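Local coordinates for chemotaxis protein cheA (Thermotoga maritima, PDB 1TQG) that probably carries, in this Hpt-type phosphotransfer domain of a chemotaxis histidine kinase, the phosphoryl group passed on in bacterial chemotactic signalling, at residues Leu7-Phe10 against Val11-Lys15; Asp34-Leu37 against Ile38-Ala41. One frame throughout, in Å; residues are numbered along the deposited sequence.

Interaction 1: Leu7-Phe10 against Val11-Lys15; sequences LGVF and VDETK
Thr14, one helical turn after Phe10, sets its hydroxyl over one face of the Phe10 ring: OG1 stands 3.6 Å above the ring plane, over its centre, with the two side chains at a slant to each other. Phe10 carries CG opposite its own backbone N (chi1 175°), which lays the ring beside its carbonyl, under the Thr14 hydroxyl. That same carbonyl is gripped twice. Thr14 N donates to Phe10 O at 2.9 Å in the ordinary helical bond, and Thr14 OG1 donates to Phe10 O, also at 2.9 Å, from the other face of the carbonyl plane and 40° out of it. Thr14 is modelled in two conformers, so both the ring contact and the hydroxyl bond hold for this one only. Beside the ring, Val11 leans CG2 back on the preceding turn, 3.3 Å from Leu7 O, and touches Phe10 CD2 more loosely. With an alanine in place of Phe10, the Thr14 hydroxyl would probably lose the aromatic face beneath it, and a gap would open next to Met55 and Phe57, whose ring meets Phe10 edge-to-face. Leu7, Phe10, Val11 and Thr14, spaced i, i+3, i+4, i+7, make the inward stripe of helix 3-30, as expected for the four-helix bundle of an Hpt domain.

Interaction 2: Asp34-Leu37 against Ile38-Ala41; sequences DMEL and INEA
The Asn39 amide takes the Met35 carbonyl over one face: Met35 O sits 3.0 Å from Asn39 CG, almost straight above it. Asn39 ND2 is just as near to this oxygen, but the angle is too poor for a hydrogen bond, and Met35 O takes the backbone N-H of Asn39 instead. With CG of Asn39 turned away from its own carbonyl carbon (chi1 -66°), the amide folds back over the preceding turn. Beyond its nitrogen, in the Glu36 conformer described, Glu36 OE1 stands 3.8 Å from Asn39 ND2, carboxylate and amide planes 69° apart. The Glu40 carboxylate has Leu37 CD2 over one face, 3.7 Å from Glu40 OE1 and equally far from OE2, while OE1 is hydrogen-bonded to Thr24.

Asp34 is the N-cap of helix 35-55. Its OD1 accepts from Glu36 N at 2.9 Å, met on the anti side and 24° out of the carboxylate plane, and weakly from Leu37 N at 3.5 Å. Two amides of the first turn, which have no earlier helical carbonyl to use, are thus occupied, and the negative charge probably suits the positive end of the helix dipole.

The Glu36 and Glu40 side chains cross at about a right angle, Glu36 OE2 to Glu40 OE2 4.4 Å; the salt bridge of Glu36 OE2 to Arg43 is likely to ease this like-charge approach, again in that conformer of Glu36. On another flank, Met35 and Ile38 run side by side, Met35 SD to Ile38 CD1 4.1 Å, and Ile38 continues inward onto Leu28 of helix 3-30 and Leu71 of helix 58-75.

In the fold
Both contacts lie within single helices, consecutive in the chain, and sit on opposite sides of its centre, with their own centres about 24 Å apart and nearest atoms about 11 Å apart. Interaction 1 lies in the first half of helix 3-30, where its inward side chains meet helices 35-55 and 83-103; interaction 2 is the very start of helix 35-55, against helices 3-30 and 58-75. Each is part buried, part exposed. The balance differs: in 7-15 aromatic and aliphatic groups dominate the packed side, with a single hydroxyl among them, whereas 34-41 sets acidic and amide groups on half its residues, round a capped helix end, and its buried share rests on Ile38 and Ala41.

Interaction 1: Leu7-Phe10 against Val11-Lys15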
# COMPACT_ATOMS: atom_id res chain seq x y z
N LEU A 7 -18.16 2.52 4.87
CA LEU A 7 -17.23 3.18 3.97
C LEU A 7 -16.37 4.17 4.72
O LEU A 7 -15.15 4.27 4.49
CB LEU A 7 -17.99 3.90 2.85
CG LEU A 7 -18.57 3.06 1.73
CD1 LEU A 7 -19.31 3.98 0.75
CD2 LEU A 7 -17.53 2.28 0.99
N GLY A 8 -16.95 4.89 5.66
CA GLY A 8 -16.16 5.81 6.48
C GLY A 8 -15.11 5.10 7.28
O GLY A 8 -13.96 5.54 7.41
N VAL A 9 -15.47 3.95 7.84
CA VAL A 9 -14.52 3.14 8.60
C VAL A 9 -13.39 2.62 7.67
O VAL A 9 -12.20 2.69 8.00
CB VAL A 9 -15.21 1.98 9.31
CG1 VAL A 9 -14.17 1.04 9.94
CG2 VAL A 9 -16.18 2.48 10.37
N PHE A 10 -13.76 2.09 6.52
CA PHE A 10 -12.83 1.67 5.53
C PHE A 10 -11.82 2.78 5.17
O PHE A 10 -10.60 2.52 5.12
CB PHE A 10 -13.57 1.20 4.27
CG PHE A 10 -12.67 0.83 3.12
CD1 PHE A 10 -12.16 -0.44 3.03
CD2 PHE A 10 -12.42 1.70 2.12
CE1 PHE A 10 -11.35 -0.79 1.96
CE2 PHE A 10 -11.53 1.39 1.10
CZ PHE A 10 -11.02 0.12 1.00
N VAL A 11 -12.33 3.97 4.90
CA VAL A 11 -11.40 5.07 4.51
C VAL A 11 -10.48 5.40 5.68
O VAL A 11 -9.28 5.57 5.50
CB VAL A 11 -12.25 6.28 4.02
CG1 VAL A 11 -11.31 7.47 3.81
CG2 VAL A 11 -12.95 5.99 2.73
N ASP A 12 -11.01 5.45 6.92
CA ASP A 12 -10.17 5.77 8.07
C ASP A 12 -9.09 4.72 8.26
O ASP A 12 -7.90 5.02 8.54
CB ASP A 12 -11.08 5.87 9.31
CG ASP A 12 -10.41 6.17 10.59
OD1 ASP A 12 -9.76 7.22 10.72
OD2 ASP A 12 -10.45 5.36 11.54
N GLU A 13 -9.46 3.46 8.15
CA GLU A 13 -8.48 2.39 8.33
C GLU A 13 -7.44 2.43 7.23
O GLU A 13 -6.22 2.27 7.44
CB GLU A 13 -9.16 1.04 8.40
CG GLU A 13 -10.03 0.91 9.66
CD GLU A 13 -9.28 0.18 10.75
OE1 GLU A 13 -9.79 0.34 11.89
OE2 GLU A 13 -8.27 -0.56 10.61
N THR A 14 -7.87 2.57 5.98
CA THR A 14 -6.95 2.62 4.85
C THR A 14 -5.98 3.77 5.00
O THR A 14 -4.78 3.59 4.68
CB THR A 14 -7.79 2.89 3.57
OG1 THR A 14 -8.60 1.75 3.23
CG2 THR A 14 -6.90 3.13 2.34
N LYS A 15 -6.42 4.93 5.46
CA LYS A 15 -5.49 6.04 5.70
C LYS A 15 -4.42 5.71 6.72
O LYS A 15 -3.30 6.19 6.53
CB LYS A 15 -6.28 7.28 6.06
CG LYS A 15 -7.00 7.83 4.87
CD LYS A 15 -7.72 9.15 5.17
CE LYS A 15 -8.08 9.80 3.86
NZ LYS A 15 -7.10 10.70 3.23

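Interaction 2: Asp34-Leu37 against Ile38-Ala41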
# COMPACT_ATOMS: atom_id res chain seq x y z
N ASP A 34 17.36 -2.77 3.66
CA ASP A 34 16.81 -3.23 4.94
C ASP A 34 15.56 -4.06 4.71
O ASP A 34 14.48 -3.59 4.41
CB ASP A 34 16.47 -2.05 5.83
CG ASP A 34 16.09 -2.47 7.26
OD1 ASP A 34 15.64 -3.61 7.46
OD2 ASP A 34 16.28 -1.59 8.17
N MET A 35 15.73 -5.35 4.89
CA MET A 35 14.66 -6.33 4.64
C MET A 35 13.49 -6.18 5.59
O MET A 35 12.36 -6.56 5.25
CB MET A 35 15.25 -7.75 4.77
CG MET A 35 16.03 -8.19 3.59
SD MET A 35 14.98 -8.48 2.17
CE MET A 35 16.18 -8.48 0.86
N GLU A 36 13.74 -5.65 6.80
CA GLU A 36 12.60 -5.47 7.69
C GLU A 36 11.68 -4.37 7.14
O GLU A 36 10.48 -4.44 7.24
CB GLU A 36 13.09 -5.19 9.10
CG GLU A 36 11.94 -5.13 10.13
CD GLU A 36 10.86 -6.18 10.05
OE1 GLU A 36 11.15 -7.33 9.64
OE2 GLU A 36 9.67 -5.93 10.40
N LEU A 37 12.27 -3.30 6.70
CA LEU A 37 11.48 -2.24 6.12
C LEU A 37 10.78 -2.69 4.84
O LEU A 37 9.61 -2.32 4.62
CB LEU A 37 12.32 -1.03 5.84
CG LEU A 37 12.99 -0.37 7.06
CD1 LEU A 37 13.97 0.68 6.61
CD2 LEU A 37 11.94 0.13 8.02
N ILE A 38 11.46 -3.48 4.03
CA ILE A 38 10.77 -4.07 2.85
C ILE A 38 9.57 -4.87 3.31
O ILE A 38 8.49 -4.75 2.71
CB ILE A 38 11.74 -4.89 1.97
CG1 ILE A 38 12.87 -3.99 1.45
CG2 ILE A 38 11.01 -5.63 0.89
CD1 ILE A 38 13.95 -4.81 0.79
N ASN A 39 9.75 -5.69 4.31
CA ASN A 39 8.68 -6.48 4.86
C ASN A 39 7.53 -5.60 5.42
O ASN A 39 6.35 -5.91 5.20
CB ASN A 39 9.15 -7.42 5.94
CG ASN A 39 10.07 -8.48 5.39
OD1 ASN A 39 9.98 -8.95 4.29
ND2 ASN A 39 10.94 -8.96 6.24
N GLU A 40 7.84 -4.52 6.08
CA GLU A 40 6.84 -3.60 6.57
C GLU A 40 5.94 -3.07 5.47
O GLU A 40 4.73 -2.95 5.59
CB GLU A 40 7.46 -2.38 7.24
CG GLU A 40 8.06 -2.54 8.57
CD GLU A 40 8.61 -1.26 9.17
OE1 GLU A 40 8.37 -0.08 8.83
OE2 GLU A 40 9.37 -1.53 10.09
N ALA A 41 6.62 -2.66 4.41
CA ALA A 41 5.86 -2.17 3.27
C ALA A 41 5.02 -3.25 2.64
O ALA A 41 3.82 -2.97 2.32
CB ALA A 41 6.84 -1.59 2.26